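Local atomic coordinates of endo alpha-1,4 polygalactosaminidase (Neosartorya fumigata, PDB entry 6OJ1), a protein that hydrolyses alpha-1,4-linked galactosamine polymers from within the chain, as an endo-acting fungal glycoside hydrolase able to disrupt microbial biofilms. Residues Q163-A174 / D191-M200. Numbering follows the deposited sequence.
Sequences QADSISFVNFLA and DIIPSVIKNM. With NAG (2-acetamido-2-deoxy-beta-D-glucopyranose), chain E; NAG (2-acetamido-2-deoxy-beta-D-glucopyranose), chain B.
In the outer helical layer of this (beta/alpha)-barrel, helix 163-179, which precedes strand 183-187, packs through Ile167, Val170 and Asn171 against Ile192, Ser195, Val196 and Asn199 of the short helical turns that lead on to strand 202-206. The Ile167 and Ile192 side chains lie alongside each other, running opposite ways, with Ile167 CG1 3.7 Å from Ile192 CB. CG1 of Ile192 sits between its backbone N and carbonyl carbon (chi1 70°), and its CD1 ends against CB of Ser166, whose hydroxyl bonds to Val150 O. Further along the helix, Val170 lies across Val196, CG1 to CG1 at 3.7 Å. The bent chain of Met200 brings its CE methyl against both Val170 CG1 and Ala174 CB, 3.7 Å from each; Leu186 of strand 183-187 also touches Met200.

Two asparagines form a polar seam beside this apolar patch. Asn171 ND2 donates almost straight to the backbone Ser195 O (3.2 Å, 171°), which also accepts from O3 of NAG chain E at 2.8 Å. At the other end of the same amide, OD1 receives Asn199 ND2 (3.1 Å) from above its carbonyl plane; the two amides are turned 50° from each other. Asn199 ND2 also bonds to Asn175 OD1, and Asn199 OD1 accepts from Thr30 N. Beyond Ile167, two waters lie near Gln163 OE1 and Asp191 O, one 2.7 Å from Asp191 O, the other 2.8 Å from Gln163 OE1.

This NAG belongs to a glycan attached to the protein itself, not to a substrate. With both ends bonded, the Asn171 amide is restrained in its rotation and ties helix to turn, while Ser195 O links this protein network to the glycan lying over the seam.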
# COMPACT_ATOMS: atom_id res chain seq x y z
N GLN A 163 -15.10 -10.98 -1.59
CA GLN A 163 -15.03 -9.56 -1.89
C GLN A 163 -15.77 -8.73 -0.85
O GLN A 163 -15.28 -7.68 -0.42
CB GLN A 163 -15.58 -9.30 -3.29
CG GLN A 163 -14.68 -9.87 -4.38
CD GLN A 163 -15.12 -9.45 -5.77
OE1 GLN A 163 -15.87 -8.48 -5.93
NE2 GLN A 163 -14.68 -10.19 -6.77
N ALA A 164 -16.95 -9.19 -0.41
CA ALA A 164 -17.68 -8.46 0.62
C ALA A 164 -16.88 -8.38 1.92
O ALA A 164 -16.95 -7.37 2.63
CB ALA A 164 -19.05 -9.11 0.87
N ASP A 165 -16.13 -9.43 2.25
CA ASP A 165 -15.29 -9.37 3.44
C ASP A 165 -14.27 -8.25 3.32
O ASP A 165 -14.06 -7.48 4.26
CB ASP A 165 -14.56 -10.71 3.68
CG ASP A 165 -15.49 -11.83 4.10
OD1 ASP A 165 -16.55 -11.59 4.72
OD2 ASP A 165 -15.12 -12.99 3.83
N SER A 166 -13.64 -8.14 2.15
CA SER A 166 -12.62 -7.10 1.96
C SER A 166 -13.24 -5.71 1.95
O SER A 166 -12.64 -4.76 2.47
CB SER A 166 -11.88 -7.36 0.65
OG SER A 166 -10.96 -8.42 0.83
N ILE A 167 -14.43 -5.58 1.36
CA ILE A 167 -15.10 -4.28 1.33
C ILE A 167 -15.40 -3.82 2.75
O ILE A 167 -15.11 -2.68 3.12
CB ILE A 167 -16.38 -4.36 0.48
CG1 ILE A 167 -16.02 -4.53 -1.00
CG2 ILE A 167 -17.21 -3.10 0.63
CD1 ILE A 167 -17.16 -5.11 -1.88
N SER A 168 -15.98 -4.71 3.57
CA SER A 168 -16.24 -4.38 4.97
C SER A 168 -14.95 -3.97 5.67
O SER A 168 -14.91 -2.98 6.40
CB SER A 168 -16.88 -5.58 5.67
OG SER A 168 -16.97 -5.38 7.08
N PHE A 169 -13.89 -4.76 5.46
CA PHE A 169 -12.62 -4.55 6.15
C PHE A 169 -11.97 -3.25 5.71
O PHE A 169 -11.51 -2.47 6.55
CB PHE A 169 -11.71 -5.74 5.86
CG PHE A 169 -10.39 -5.73 6.60
CD1 PHE A 169 -10.35 -5.66 8.00
CD2 PHE A 169 -9.20 -5.86 5.90
CE1 PHE A 169 -9.11 -5.69 8.67
CE2 PHE A 169 -7.97 -5.89 6.57
CZ PHE A 169 -7.95 -5.82 7.96
N VAL A 170 -11.95 -3.00 4.40
CA VAL A 170 -11.30 -1.79 3.90
C VAL A 170 -12.05 -0.55 4.38
O VAL A 170 -11.44 0.43 4.80
CB VAL A 170 -11.19 -1.85 2.36
CG1 VAL A 170 -10.91 -0.47 1.78
CG2 VAL A 170 -10.10 -2.86 1.93
N ASN A 171 -13.39 -0.59 4.37
CA ASN A 171 -14.11 0.58 4.85
C ASN A 171 -13.94 0.75 6.35
O ASN A 171 -13.87 1.89 6.84
CB ASN A 171 -15.58 0.49 4.45
CG ASN A 171 -15.81 0.91 3.01
OD1 ASN A 171 -15.24 1.91 2.55
ND2 ASN A 171 -16.64 0.17 2.29
N PHE A 172 -13.84 -0.36 7.09
CA PHE A 172 -13.51 -0.31 8.52
C PHE A 172 -12.16 0.36 8.75
O PHE A 172 -12.03 1.24 9.60
CB PHE A 172 -13.52 -1.73 9.09
CG PHE A 172 -12.74 -1.89 10.37
CD1 PHE A 172 -13.32 -1.60 11.59
CD2 PHE A 172 -11.43 -2.38 10.35
CE1 PHE A 172 -12.61 -1.77 12.78
CE2 PHE A 172 -10.71 -2.56 11.52
CZ PHE A 172 -11.31 -2.25 12.74
N LEU A 173 -11.14 -0.08 8.00
CA LEU A 173 -9.82 0.54 8.11
C LEU A 173 -9.86 2.02 7.75
O LEU A 173 -9.21 2.84 8.41
CB LEU A 173 -8.82 -0.19 7.20
CG LEU A 173 -8.47 -1.64 7.53
CD1 LEU A 173 -7.57 -2.21 6.43
CD2 LEU A 173 -7.78 -1.76 8.90
N ALA A 174 -10.63 2.38 6.70
CA ALA A 174 -10.68 3.77 6.26
C ALA A 174 -11.33 4.66 7.32
O ALA A 174 -10.83 5.75 7.62
CB ALA A 174 -11.45 3.90 4.94
N ASP A 191 -11.22 -5.30 -8.15
CA ASP A 191 -12.62 -5.72 -8.24
C ASP A 191 -13.52 -4.98 -7.26
O ASP A 191 -14.73 -4.86 -7.52
CB ASP A 191 -12.75 -7.22 -8.02
CG ASP A 191 -12.20 -8.03 -9.17
OD1 ASP A 191 -12.67 -7.82 -10.31
OD2 ASP A 191 -11.29 -8.85 -8.94
N ILE A 192 -12.99 -4.51 -6.13
CA ILE A 192 -13.82 -3.89 -5.10
C ILE A 192 -13.77 -2.36 -5.13
O ILE A 192 -14.37 -1.71 -4.26
CB ILE A 192 -13.48 -4.38 -3.67
CG1 ILE A 192 -12.11 -3.88 -3.18
CG2 ILE A 192 -13.56 -5.91 -3.59
CD1 ILE A 192 -11.88 -4.09 -1.67
N ILE A 193 -13.09 -1.77 -6.11
CA ILE A 193 -12.98 -0.31 -6.19
C ILE A 193 -14.32 0.40 -6.01
O ILE A 193 -14.40 1.33 -5.20
CB ILE A 193 -12.27 0.10 -7.49
CG1 ILE A 193 -10.77 -0.24 -7.44
CG2 ILE A 193 -12.49 1.60 -7.75
CD1 ILE A 193 -10.15 -0.14 -8.85
N PRO A 194 -15.39 0.05 -6.75
CA PRO A 194 -16.64 0.82 -6.63
C PRO A 194 -17.17 0.91 -5.21
O PRO A 194 -17.81 1.90 -4.86
CB PRO A 194 -17.62 0.04 -7.52
CG PRO A 194 -16.78 -0.66 -8.49
CD PRO A 194 -15.52 -1.03 -7.75
N SER A 195 -16.90 -0.10 -4.39
CA SER A 195 -17.50 -0.21 -3.07
C SER A 195 -16.70 0.48 -1.97
O SER A 195 -17.21 0.58 -0.85
CB SER A 195 -17.69 -1.67 -2.70
OG SER A 195 -18.64 -2.26 -3.56
N VAL A 196 -15.47 0.93 -2.26
CA VAL A 196 -14.61 1.55 -1.25
C VAL A 196 -14.05 2.90 -1.69
O VAL A 196 -13.50 3.63 -0.86
CB VAL A 196 -13.44 0.62 -0.85
CG1 VAL A 196 -13.96 -0.73 -0.32
CG2 VAL A 196 -12.42 0.45 -2.04
N ILE A 197 -14.18 3.24 -2.98
CA ILE A 197 -13.43 4.39 -3.50
C ILE A 197 -13.79 5.69 -2.79
O ILE A 197 -12.91 6.54 -2.57
CB ILE A 197 -13.62 4.51 -5.03
CG1 ILE A 197 -12.71 5.62 -5.58
CG2 ILE A 197 -15.08 4.78 -5.41
CD1 ILE A 197 -12.48 5.55 -7.07
N LYS A 198 -15.05 5.88 -2.38
CA LYS A 198 -15.42 7.12 -1.72
C LYS A 198 -14.65 7.33 -0.42
O LYS A 198 -14.48 8.48 0.02
CB LYS A 198 -16.93 7.16 -1.44
CG LYS A 198 -17.79 7.25 -2.67
CD LYS A 198 -19.26 7.24 -2.30
N ASN A 199 -14.19 6.25 0.20
CA ASN A 199 -13.42 6.32 1.43
C ASN A 199 -11.92 6.38 1.18
O ASN A 199 -11.15 6.53 2.14
CB ASN A 199 -13.74 5.09 2.31
CG ASN A 199 -14.39 5.46 3.64
OD1 ASN A 199 -14.32 6.62 4.09
ND2 ASN A 199 -15.03 4.48 4.29
N MET A 200 -11.48 6.25 -0.07
CA MET A 200 -10.06 6.16 -0.41
C MET A 200 -9.52 7.51 -0.85
O MET A 200 -10.23 8.29 -1.50
CB MET A 200 -9.82 5.14 -1.54
CG MET A 200 -10.25 3.70 -1.25
SD MET A 200 -9.38 2.94 0.12
CE MET A 200 -10.60 3.15 1.43
C1 NAG E . -21.99 2.48 0.96
C2 NAG E . -20.83 1.46 0.92
C3 NAG E . -20.78 0.73 -0.43
C4 NAG E . -22.15 0.16 -0.78
C5 NAG E . -23.18 1.29 -0.75
C6 NAG E . -24.58 0.83 -1.11
C7 NAG E . -18.94 3.02 0.49
C8 NAG E . -17.64 3.54 1.02
N2 NAG E . -19.55 2.08 1.24
O3 NAG E . -19.81 -0.31 -0.34
O4 NAG E . -22.19 -0.52 -2.04
O5 NAG E . -23.23 1.84 0.56
O6 NAG E . -25.24 0.22 -0.01
O7 NAG E . -19.42 3.42 -0.57
C1 NAG B . -21.63 0.17 -3.20
C2 NAG B . -21.63 -0.85 -4.33
C3 NAG B . -20.99 -0.23 -5.58
C4 NAG B . -21.66 1.10 -5.95
C5 NAG B . -21.79 2.00 -4.72
C6 NAG B . -22.61 3.25 -4.96
C7 NAG B . -21.60 -3.15 -3.49
C8 NAG B . -20.76 -4.35 -3.14
N2 NAG B . -20.95 -2.08 -3.95
O3 NAG B . -21.09 -1.16 -6.65
O4 NAG B . -20.79 1.85 -6.80
O5 NAG B . -22.38 1.32 -3.60
O6 NAG B . -21.81 4.29 -5.50
O7 NAG B . -22.82 -3.16 -3.35
O HOH W 1 -16.72 -6.48 -8.39
O HOH W 2 -17.21 -6.06 -5.45